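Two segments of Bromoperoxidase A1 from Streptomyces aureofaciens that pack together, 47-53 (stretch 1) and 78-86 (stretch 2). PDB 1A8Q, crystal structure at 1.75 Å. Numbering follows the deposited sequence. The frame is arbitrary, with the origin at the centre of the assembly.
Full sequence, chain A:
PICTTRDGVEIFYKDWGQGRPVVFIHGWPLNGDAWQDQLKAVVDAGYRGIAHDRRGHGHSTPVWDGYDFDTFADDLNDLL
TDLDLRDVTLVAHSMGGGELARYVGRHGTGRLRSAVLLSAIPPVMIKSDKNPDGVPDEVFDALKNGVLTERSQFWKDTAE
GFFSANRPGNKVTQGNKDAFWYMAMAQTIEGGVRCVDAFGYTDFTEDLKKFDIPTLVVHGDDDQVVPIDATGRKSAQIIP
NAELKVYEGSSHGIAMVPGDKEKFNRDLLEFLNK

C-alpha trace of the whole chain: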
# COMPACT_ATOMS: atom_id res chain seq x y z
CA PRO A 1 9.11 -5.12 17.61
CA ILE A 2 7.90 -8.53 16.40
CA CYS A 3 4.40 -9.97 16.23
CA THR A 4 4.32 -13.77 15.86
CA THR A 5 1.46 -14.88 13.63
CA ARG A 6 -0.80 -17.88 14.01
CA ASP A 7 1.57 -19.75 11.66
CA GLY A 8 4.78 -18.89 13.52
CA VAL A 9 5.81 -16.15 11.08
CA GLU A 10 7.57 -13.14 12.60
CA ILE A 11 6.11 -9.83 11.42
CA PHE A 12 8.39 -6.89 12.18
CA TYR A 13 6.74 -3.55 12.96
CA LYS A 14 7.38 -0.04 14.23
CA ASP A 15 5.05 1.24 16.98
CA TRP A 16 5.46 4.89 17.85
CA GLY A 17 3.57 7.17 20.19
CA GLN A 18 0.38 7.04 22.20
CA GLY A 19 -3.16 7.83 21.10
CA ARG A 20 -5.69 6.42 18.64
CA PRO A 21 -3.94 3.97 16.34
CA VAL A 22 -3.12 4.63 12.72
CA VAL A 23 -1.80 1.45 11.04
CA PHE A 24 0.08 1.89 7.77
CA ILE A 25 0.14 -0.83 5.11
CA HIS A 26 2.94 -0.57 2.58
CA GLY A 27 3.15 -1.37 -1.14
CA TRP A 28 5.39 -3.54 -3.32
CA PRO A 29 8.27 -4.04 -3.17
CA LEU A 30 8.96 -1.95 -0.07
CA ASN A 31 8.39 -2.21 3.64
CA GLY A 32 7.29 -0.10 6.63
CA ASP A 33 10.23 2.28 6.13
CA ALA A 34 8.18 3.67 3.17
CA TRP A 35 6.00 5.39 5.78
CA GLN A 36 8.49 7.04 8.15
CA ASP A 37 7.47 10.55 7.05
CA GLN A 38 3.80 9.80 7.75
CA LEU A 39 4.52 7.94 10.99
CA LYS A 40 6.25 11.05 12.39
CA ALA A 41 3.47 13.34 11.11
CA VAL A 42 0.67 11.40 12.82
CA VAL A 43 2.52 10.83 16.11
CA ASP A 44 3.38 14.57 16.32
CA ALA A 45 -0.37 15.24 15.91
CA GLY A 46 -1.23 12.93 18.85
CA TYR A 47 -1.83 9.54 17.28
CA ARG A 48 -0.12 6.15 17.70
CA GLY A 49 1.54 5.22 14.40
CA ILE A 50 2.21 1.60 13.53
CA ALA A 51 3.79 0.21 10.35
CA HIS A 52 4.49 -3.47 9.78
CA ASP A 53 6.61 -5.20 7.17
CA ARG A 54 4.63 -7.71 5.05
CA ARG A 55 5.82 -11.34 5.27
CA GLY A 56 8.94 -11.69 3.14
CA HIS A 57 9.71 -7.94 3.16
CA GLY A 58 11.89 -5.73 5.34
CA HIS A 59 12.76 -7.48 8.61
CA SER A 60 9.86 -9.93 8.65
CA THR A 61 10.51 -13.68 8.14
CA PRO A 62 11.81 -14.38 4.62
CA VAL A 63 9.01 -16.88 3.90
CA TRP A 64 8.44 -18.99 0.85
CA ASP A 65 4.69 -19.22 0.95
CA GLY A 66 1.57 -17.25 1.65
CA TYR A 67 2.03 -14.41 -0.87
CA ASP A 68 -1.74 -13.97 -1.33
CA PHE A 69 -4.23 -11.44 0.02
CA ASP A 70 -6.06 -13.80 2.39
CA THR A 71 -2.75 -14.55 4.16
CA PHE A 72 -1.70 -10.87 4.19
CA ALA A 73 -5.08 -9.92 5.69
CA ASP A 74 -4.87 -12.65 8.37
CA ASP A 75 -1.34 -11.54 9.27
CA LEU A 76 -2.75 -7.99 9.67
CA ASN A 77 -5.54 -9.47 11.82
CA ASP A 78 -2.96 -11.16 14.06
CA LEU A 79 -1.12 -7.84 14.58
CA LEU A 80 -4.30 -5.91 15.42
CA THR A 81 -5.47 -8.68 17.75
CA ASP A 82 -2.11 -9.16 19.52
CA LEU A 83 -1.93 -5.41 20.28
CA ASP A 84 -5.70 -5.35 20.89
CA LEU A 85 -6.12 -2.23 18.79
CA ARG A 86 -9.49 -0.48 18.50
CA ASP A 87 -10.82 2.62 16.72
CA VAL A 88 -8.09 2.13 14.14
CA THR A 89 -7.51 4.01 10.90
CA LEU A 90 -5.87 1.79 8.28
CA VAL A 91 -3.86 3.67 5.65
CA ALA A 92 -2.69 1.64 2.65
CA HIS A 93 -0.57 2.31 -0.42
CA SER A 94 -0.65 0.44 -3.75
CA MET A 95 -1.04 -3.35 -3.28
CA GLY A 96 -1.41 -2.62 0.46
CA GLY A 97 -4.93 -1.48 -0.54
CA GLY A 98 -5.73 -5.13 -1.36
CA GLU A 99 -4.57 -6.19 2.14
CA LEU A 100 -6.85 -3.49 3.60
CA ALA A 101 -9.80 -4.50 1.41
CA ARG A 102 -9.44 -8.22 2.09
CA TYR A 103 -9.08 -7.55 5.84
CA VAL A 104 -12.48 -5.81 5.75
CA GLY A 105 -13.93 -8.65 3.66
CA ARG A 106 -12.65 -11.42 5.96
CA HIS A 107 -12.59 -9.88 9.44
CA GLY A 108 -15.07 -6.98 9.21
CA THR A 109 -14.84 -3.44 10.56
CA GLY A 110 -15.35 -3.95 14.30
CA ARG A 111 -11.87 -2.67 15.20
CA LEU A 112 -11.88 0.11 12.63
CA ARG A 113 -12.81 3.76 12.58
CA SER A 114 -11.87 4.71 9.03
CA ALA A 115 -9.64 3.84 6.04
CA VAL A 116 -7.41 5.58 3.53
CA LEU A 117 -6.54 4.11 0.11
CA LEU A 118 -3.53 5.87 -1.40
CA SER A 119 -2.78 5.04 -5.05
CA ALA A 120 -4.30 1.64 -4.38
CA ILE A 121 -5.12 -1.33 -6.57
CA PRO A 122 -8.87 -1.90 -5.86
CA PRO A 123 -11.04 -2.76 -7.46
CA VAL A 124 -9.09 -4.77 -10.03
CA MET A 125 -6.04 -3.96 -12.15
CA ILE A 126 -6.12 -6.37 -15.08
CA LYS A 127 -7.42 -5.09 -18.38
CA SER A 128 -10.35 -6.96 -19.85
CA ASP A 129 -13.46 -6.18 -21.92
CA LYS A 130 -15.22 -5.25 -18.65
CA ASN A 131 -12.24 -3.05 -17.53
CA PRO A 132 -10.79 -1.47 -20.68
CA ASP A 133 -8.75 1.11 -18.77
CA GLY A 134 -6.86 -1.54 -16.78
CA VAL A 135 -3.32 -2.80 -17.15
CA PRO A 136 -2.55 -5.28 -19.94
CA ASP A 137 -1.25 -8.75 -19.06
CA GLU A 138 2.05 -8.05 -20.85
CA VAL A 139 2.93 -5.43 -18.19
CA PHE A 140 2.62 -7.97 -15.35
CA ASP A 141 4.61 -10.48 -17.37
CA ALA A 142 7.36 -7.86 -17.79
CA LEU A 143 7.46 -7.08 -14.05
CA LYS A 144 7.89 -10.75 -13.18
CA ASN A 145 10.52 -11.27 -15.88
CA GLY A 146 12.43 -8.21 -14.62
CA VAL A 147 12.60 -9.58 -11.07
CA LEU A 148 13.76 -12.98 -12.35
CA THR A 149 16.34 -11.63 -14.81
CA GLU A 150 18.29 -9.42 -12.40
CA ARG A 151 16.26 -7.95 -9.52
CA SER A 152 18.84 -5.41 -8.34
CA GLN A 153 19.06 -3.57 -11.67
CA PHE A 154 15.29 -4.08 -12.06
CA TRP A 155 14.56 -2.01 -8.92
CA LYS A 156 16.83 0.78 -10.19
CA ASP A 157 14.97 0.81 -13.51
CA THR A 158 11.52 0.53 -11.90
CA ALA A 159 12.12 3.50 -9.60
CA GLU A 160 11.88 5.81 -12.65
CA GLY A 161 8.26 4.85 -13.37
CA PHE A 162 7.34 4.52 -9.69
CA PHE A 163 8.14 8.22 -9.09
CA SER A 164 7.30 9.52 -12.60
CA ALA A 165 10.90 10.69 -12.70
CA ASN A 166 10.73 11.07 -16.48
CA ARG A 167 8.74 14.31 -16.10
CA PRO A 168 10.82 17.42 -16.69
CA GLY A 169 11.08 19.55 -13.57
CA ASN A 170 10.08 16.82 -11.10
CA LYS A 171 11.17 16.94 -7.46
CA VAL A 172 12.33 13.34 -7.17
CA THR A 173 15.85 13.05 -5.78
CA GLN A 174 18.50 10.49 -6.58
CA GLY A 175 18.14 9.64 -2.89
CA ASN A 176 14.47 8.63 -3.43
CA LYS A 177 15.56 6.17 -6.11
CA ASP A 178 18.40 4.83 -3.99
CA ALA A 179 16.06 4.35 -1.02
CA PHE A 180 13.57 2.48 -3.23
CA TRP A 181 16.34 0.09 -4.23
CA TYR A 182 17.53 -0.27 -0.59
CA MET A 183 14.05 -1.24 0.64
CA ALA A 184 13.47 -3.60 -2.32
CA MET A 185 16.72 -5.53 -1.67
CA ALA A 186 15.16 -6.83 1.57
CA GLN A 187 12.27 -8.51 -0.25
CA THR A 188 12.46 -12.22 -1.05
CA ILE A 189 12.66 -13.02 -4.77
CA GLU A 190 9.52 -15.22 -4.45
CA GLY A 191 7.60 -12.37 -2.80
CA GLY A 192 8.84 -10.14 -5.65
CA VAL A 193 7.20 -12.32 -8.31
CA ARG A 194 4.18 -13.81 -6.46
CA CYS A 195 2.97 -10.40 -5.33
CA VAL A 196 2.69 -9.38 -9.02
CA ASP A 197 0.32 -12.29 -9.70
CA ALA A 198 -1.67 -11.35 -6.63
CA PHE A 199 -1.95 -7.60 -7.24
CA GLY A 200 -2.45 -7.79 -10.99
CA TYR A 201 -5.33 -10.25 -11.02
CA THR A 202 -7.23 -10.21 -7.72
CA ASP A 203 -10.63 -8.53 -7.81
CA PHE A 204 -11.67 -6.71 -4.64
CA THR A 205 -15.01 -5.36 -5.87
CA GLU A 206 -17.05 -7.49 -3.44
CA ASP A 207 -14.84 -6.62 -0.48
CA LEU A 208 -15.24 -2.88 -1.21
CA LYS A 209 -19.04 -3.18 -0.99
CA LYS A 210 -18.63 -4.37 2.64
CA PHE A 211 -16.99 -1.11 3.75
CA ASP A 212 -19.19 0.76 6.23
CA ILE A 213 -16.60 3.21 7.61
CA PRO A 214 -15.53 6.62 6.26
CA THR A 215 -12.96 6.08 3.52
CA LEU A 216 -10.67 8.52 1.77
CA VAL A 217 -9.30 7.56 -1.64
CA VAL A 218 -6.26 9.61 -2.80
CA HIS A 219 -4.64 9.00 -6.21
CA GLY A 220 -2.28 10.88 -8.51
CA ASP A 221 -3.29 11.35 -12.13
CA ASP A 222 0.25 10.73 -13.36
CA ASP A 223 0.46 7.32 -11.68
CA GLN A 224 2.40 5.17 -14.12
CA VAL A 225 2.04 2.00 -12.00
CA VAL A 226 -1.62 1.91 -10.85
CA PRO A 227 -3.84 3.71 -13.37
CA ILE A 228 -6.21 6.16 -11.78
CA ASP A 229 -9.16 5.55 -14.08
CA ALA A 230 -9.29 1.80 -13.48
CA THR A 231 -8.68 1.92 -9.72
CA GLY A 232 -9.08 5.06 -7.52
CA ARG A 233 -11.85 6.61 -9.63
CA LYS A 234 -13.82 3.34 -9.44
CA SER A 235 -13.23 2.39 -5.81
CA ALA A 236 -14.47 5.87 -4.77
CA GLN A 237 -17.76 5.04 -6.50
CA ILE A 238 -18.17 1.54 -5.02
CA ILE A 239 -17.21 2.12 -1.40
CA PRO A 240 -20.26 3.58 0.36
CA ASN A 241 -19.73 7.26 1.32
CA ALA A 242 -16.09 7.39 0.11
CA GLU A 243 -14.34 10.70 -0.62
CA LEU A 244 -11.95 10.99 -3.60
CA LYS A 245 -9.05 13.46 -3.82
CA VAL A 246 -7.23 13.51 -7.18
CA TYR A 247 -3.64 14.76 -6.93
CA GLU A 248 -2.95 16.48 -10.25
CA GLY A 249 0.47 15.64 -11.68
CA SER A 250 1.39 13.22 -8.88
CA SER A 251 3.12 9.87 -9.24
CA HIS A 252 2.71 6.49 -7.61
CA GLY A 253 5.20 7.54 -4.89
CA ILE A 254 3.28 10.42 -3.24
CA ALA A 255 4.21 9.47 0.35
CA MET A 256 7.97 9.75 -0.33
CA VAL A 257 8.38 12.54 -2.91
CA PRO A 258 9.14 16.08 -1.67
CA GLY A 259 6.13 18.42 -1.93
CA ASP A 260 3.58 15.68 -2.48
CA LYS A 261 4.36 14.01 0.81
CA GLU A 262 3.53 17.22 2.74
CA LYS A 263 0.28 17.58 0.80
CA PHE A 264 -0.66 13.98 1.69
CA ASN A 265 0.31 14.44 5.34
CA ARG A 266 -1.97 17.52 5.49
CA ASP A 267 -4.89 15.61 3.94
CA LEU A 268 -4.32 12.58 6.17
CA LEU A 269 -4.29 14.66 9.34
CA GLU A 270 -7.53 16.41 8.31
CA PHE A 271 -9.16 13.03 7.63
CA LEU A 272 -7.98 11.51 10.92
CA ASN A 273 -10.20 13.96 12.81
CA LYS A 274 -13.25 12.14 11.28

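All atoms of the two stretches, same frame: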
# COMPACT_ATOMS: atom_id res chain seq x y z
N TYR A 47 -1.40 10.89 17.58
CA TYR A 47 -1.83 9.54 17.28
C TYR A 47 -0.69 8.52 17.53
O TYR A 47 0.42 8.98 17.77
CB TYR A 47 -2.20 9.41 15.79
CG TYR A 47 -3.40 10.32 15.46
CD1 TYR A 47 -4.70 9.84 15.65
CD2 TYR A 47 -3.19 11.57 14.92
CE1 TYR A 47 -5.76 10.70 15.37
CE2 TYR A 47 -4.26 12.42 14.64
CZ TYR A 47 -5.52 11.96 14.89
OH TYR A 47 -6.60 12.79 14.59
N ARG A 48 -1.10 7.27 17.58
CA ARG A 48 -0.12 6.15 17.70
C ARG A 48 0.07 5.70 16.25
O ARG A 48 -0.93 5.36 15.61
CB ARG A 48 -0.71 5.08 18.56
CG ARG A 48 0.15 3.85 18.76
CD ARG A 48 -0.47 2.89 19.76
NE ARG A 48 0.32 1.66 19.84
CZ ARG A 48 -0.13 0.63 20.57
NH1 ARG A 48 -1.30 0.72 21.23
NH2 ARG A 48 0.54 -0.50 20.67
N GLY A 49 1.33 5.56 15.82
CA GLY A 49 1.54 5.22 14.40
C GLY A 49 2.22 3.86 14.38
O GLY A 49 3.24 3.68 15.04
N ILE A 50 1.65 2.93 13.58
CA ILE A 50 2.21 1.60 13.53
C ILE A 50 2.44 1.24 12.06
O ILE A 50 1.61 1.52 11.21
CB ILE A 50 1.22 0.56 14.13
CG1 ILE A 50 1.19 0.72 15.66
CG2 ILE A 50 1.58 -0.88 13.82
CD1 ILE A 50 -0.12 0.27 16.27
N ALA A 51 3.60 0.61 11.76
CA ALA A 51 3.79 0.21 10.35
C ALA A 51 4.56 -1.11 10.34
O ALA A 51 5.66 -1.20 10.87
CB ALA A 51 4.53 1.25 9.52
N HIS A 52 3.90 -2.14 9.78
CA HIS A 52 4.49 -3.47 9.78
C HIS A 52 5.11 -3.75 8.43
O HIS A 52 4.84 -3.08 7.43
CB HIS A 52 3.46 -4.59 10.05
CG HIS A 52 2.31 -4.59 9.09
ND1 HIS A 52 1.50 -3.50 8.91
CD2 HIS A 52 1.85 -5.57 8.24
CE1 HIS A 52 0.55 -3.77 8.03
NE2 HIS A 52 0.73 -5.02 7.61
N ASP A 53 6.01 -4.74 8.40
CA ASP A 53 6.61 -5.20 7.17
C ASP A 53 5.88 -6.51 6.76
O ASP A 53 5.79 -7.44 7.59
CB ASP A 53 8.08 -5.59 7.41
CG ASP A 53 8.98 -4.37 7.69
OD1 ASP A 53 8.57 -3.21 7.52
OD2 ASP A 53 10.15 -4.61 8.07
N ASP A 78 -3.74 -10.71 12.90
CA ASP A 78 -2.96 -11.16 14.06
C ASP A 78 -2.28 -9.98 14.75
O ASP A 78 -2.25 -9.96 15.98
CB ASP A 78 -1.91 -12.21 13.68
CG ASP A 78 -2.49 -13.58 13.39
OD1 ASP A 78 -3.66 -13.86 13.78
OD2 ASP A 78 -1.79 -14.38 12.75
N LEU A 79 -1.79 -9.00 13.99
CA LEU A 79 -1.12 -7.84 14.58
C LEU A 79 -2.12 -6.98 15.34
O LEU A 79 -1.87 -6.58 16.47
CB LEU A 79 -0.47 -7.03 13.44
CG LEU A 79 0.21 -5.72 13.87
CD1 LEU A 79 1.49 -5.99 14.62
CD2 LEU A 79 0.48 -4.87 12.64
N LEU A 80 -3.29 -6.74 14.75
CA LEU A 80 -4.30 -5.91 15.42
C LEU A 80 -4.85 -6.60 16.65
O LEU A 80 -5.11 -5.95 17.66
CB LEU A 80 -5.45 -5.62 14.45
CG LEU A 80 -5.14 -4.80 13.19
CD1 LEU A 80 -6.45 -4.49 12.46
CD2 LEU A 80 -4.37 -3.52 13.43
N THR A 81 -4.98 -7.93 16.60
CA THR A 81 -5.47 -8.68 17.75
C THR A 81 -4.44 -8.78 18.87
O THR A 81 -4.78 -8.62 20.05
CB THR A 81 -5.87 -10.11 17.29
OG1 THR A 81 -6.91 -9.95 16.30
CG2 THR A 81 -6.38 -10.90 18.48
N ASP A 82 -3.18 -9.04 18.52
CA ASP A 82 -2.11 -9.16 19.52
C ASP A 82 -1.98 -7.86 20.31
O ASP A 82 -1.73 -7.87 21.52
CB ASP A 82 -0.78 -9.44 18.83
CG ASP A 82 0.43 -9.58 19.73
OD1 ASP A 82 0.33 -10.15 20.84
OD2 ASP A 82 1.56 -9.22 19.32
N LEU A 83 -2.03 -6.72 19.65
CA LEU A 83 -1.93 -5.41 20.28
C LEU A 83 -3.26 -4.89 20.81
O LEU A 83 -3.31 -3.82 21.41
CB LEU A 83 -1.35 -4.40 19.26
CG LEU A 83 0.10 -4.71 18.85
CD1 LEU A 83 0.60 -3.66 17.86
CD2 LEU A 83 1.01 -4.81 20.05
N ASP A 84 -4.32 -5.64 20.55
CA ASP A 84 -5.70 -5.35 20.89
C ASP A 84 -6.05 -3.92 20.53
O ASP A 84 -6.48 -3.10 21.35
CB ASP A 84 -5.96 -5.65 22.37
CG ASP A 84 -7.46 -5.70 22.65
OD1 ASP A 84 -8.30 -5.74 21.72
OD2 ASP A 84 -7.78 -5.67 23.85
N LEU A 85 -5.87 -3.58 19.26
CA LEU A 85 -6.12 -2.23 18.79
C LEU A 85 -7.58 -2.02 18.40
O LEU A 85 -8.20 -2.88 17.80
CB LEU A 85 -5.28 -1.95 17.54
CG LEU A 85 -3.75 -2.10 17.82
CD1 LEU A 85 -3.03 -1.86 16.50
CD2 LEU A 85 -3.31 -1.08 18.86
N ARG A 86 -8.11 -0.87 18.80
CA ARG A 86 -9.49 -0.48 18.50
C ARG A 86 -9.56 0.93 17.98
O ARG A 86 -8.65 1.76 18.22
CB ARG A 86 -10.31 -0.52 19.82
CG ARG A 86 -10.40 -1.90 20.47
CD ARG A 86 -11.34 -2.74 19.61
NE ARG A 86 -11.85 -3.97 20.20
CZ ARG A 86 -12.78 -4.67 19.53
NH1 ARG A 86 -13.24 -4.22 18.38
NH2 ARG A 86 -13.23 -5.81 20.02
O HOH W 1 -1.19 -2.29 22.32

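The polar end of this contact is held by a water, with no direct hydrogen bond between the stretches: water 1 accepts from Arg48 NH2 at 3.0 Å and donates to Leu83 O at 2.8 Å. That carbonyl belongs to Leu83, the residue just before Asp84, the first to leave helical phi/psi, so a long donor and one solvent molecule serve an acceptor at the chain's turn. Arg48 reaches it fully extended, with chi1 to chi3 all t. The same extension lays its guanidinium against leucine: Leu85 CD2 sits over one face, 3.6 Å from Arg48 NH1, while Leu83 CD1 is 4.2 Å from Arg48 NH2. Flat and partly exposed, the group can pack against methyls while its nitrogens still bond in the plane.

Beneath it the contact is apolar. The strand alternates: Arg48, Ile50 and His52 point their CA-to-CB bonds toward stretch 2, whereas Ala51 points away. Ile50 is the hub, touching three leucines. Its CD1 lies 3.6 Å from Leu85 CD1 and 4.3 Å from Leu83 CD1, and its CG2 lies 4.3 Å from Leu79 CD2; a branched side chain thus meets both the helix and the segment after it. At the far end His52 packs its CB 4.0 Å from Leu79 CD2, with the near side of its ring about as close, while its NE2 is hydrogen-bonded elsewhere in the structure.

Leu79 and Leu83 are one helical turn apart, joined by the bond from Leu83 N to Leu79 O (3.2 Å), and so present the same side to the strand. Leu85 joins them through a Schellman motif: Asp84 takes a positive phi of 47°, Leu85 N bonds to Leu80 O at 3.0 Å, and Asp84 N bonds weakly to Thr81 O at 3.1 Å. The turn leaves Asp84 exposed and Leu85 buried. Altogether the stretches bury 260 Å², summed over both sides.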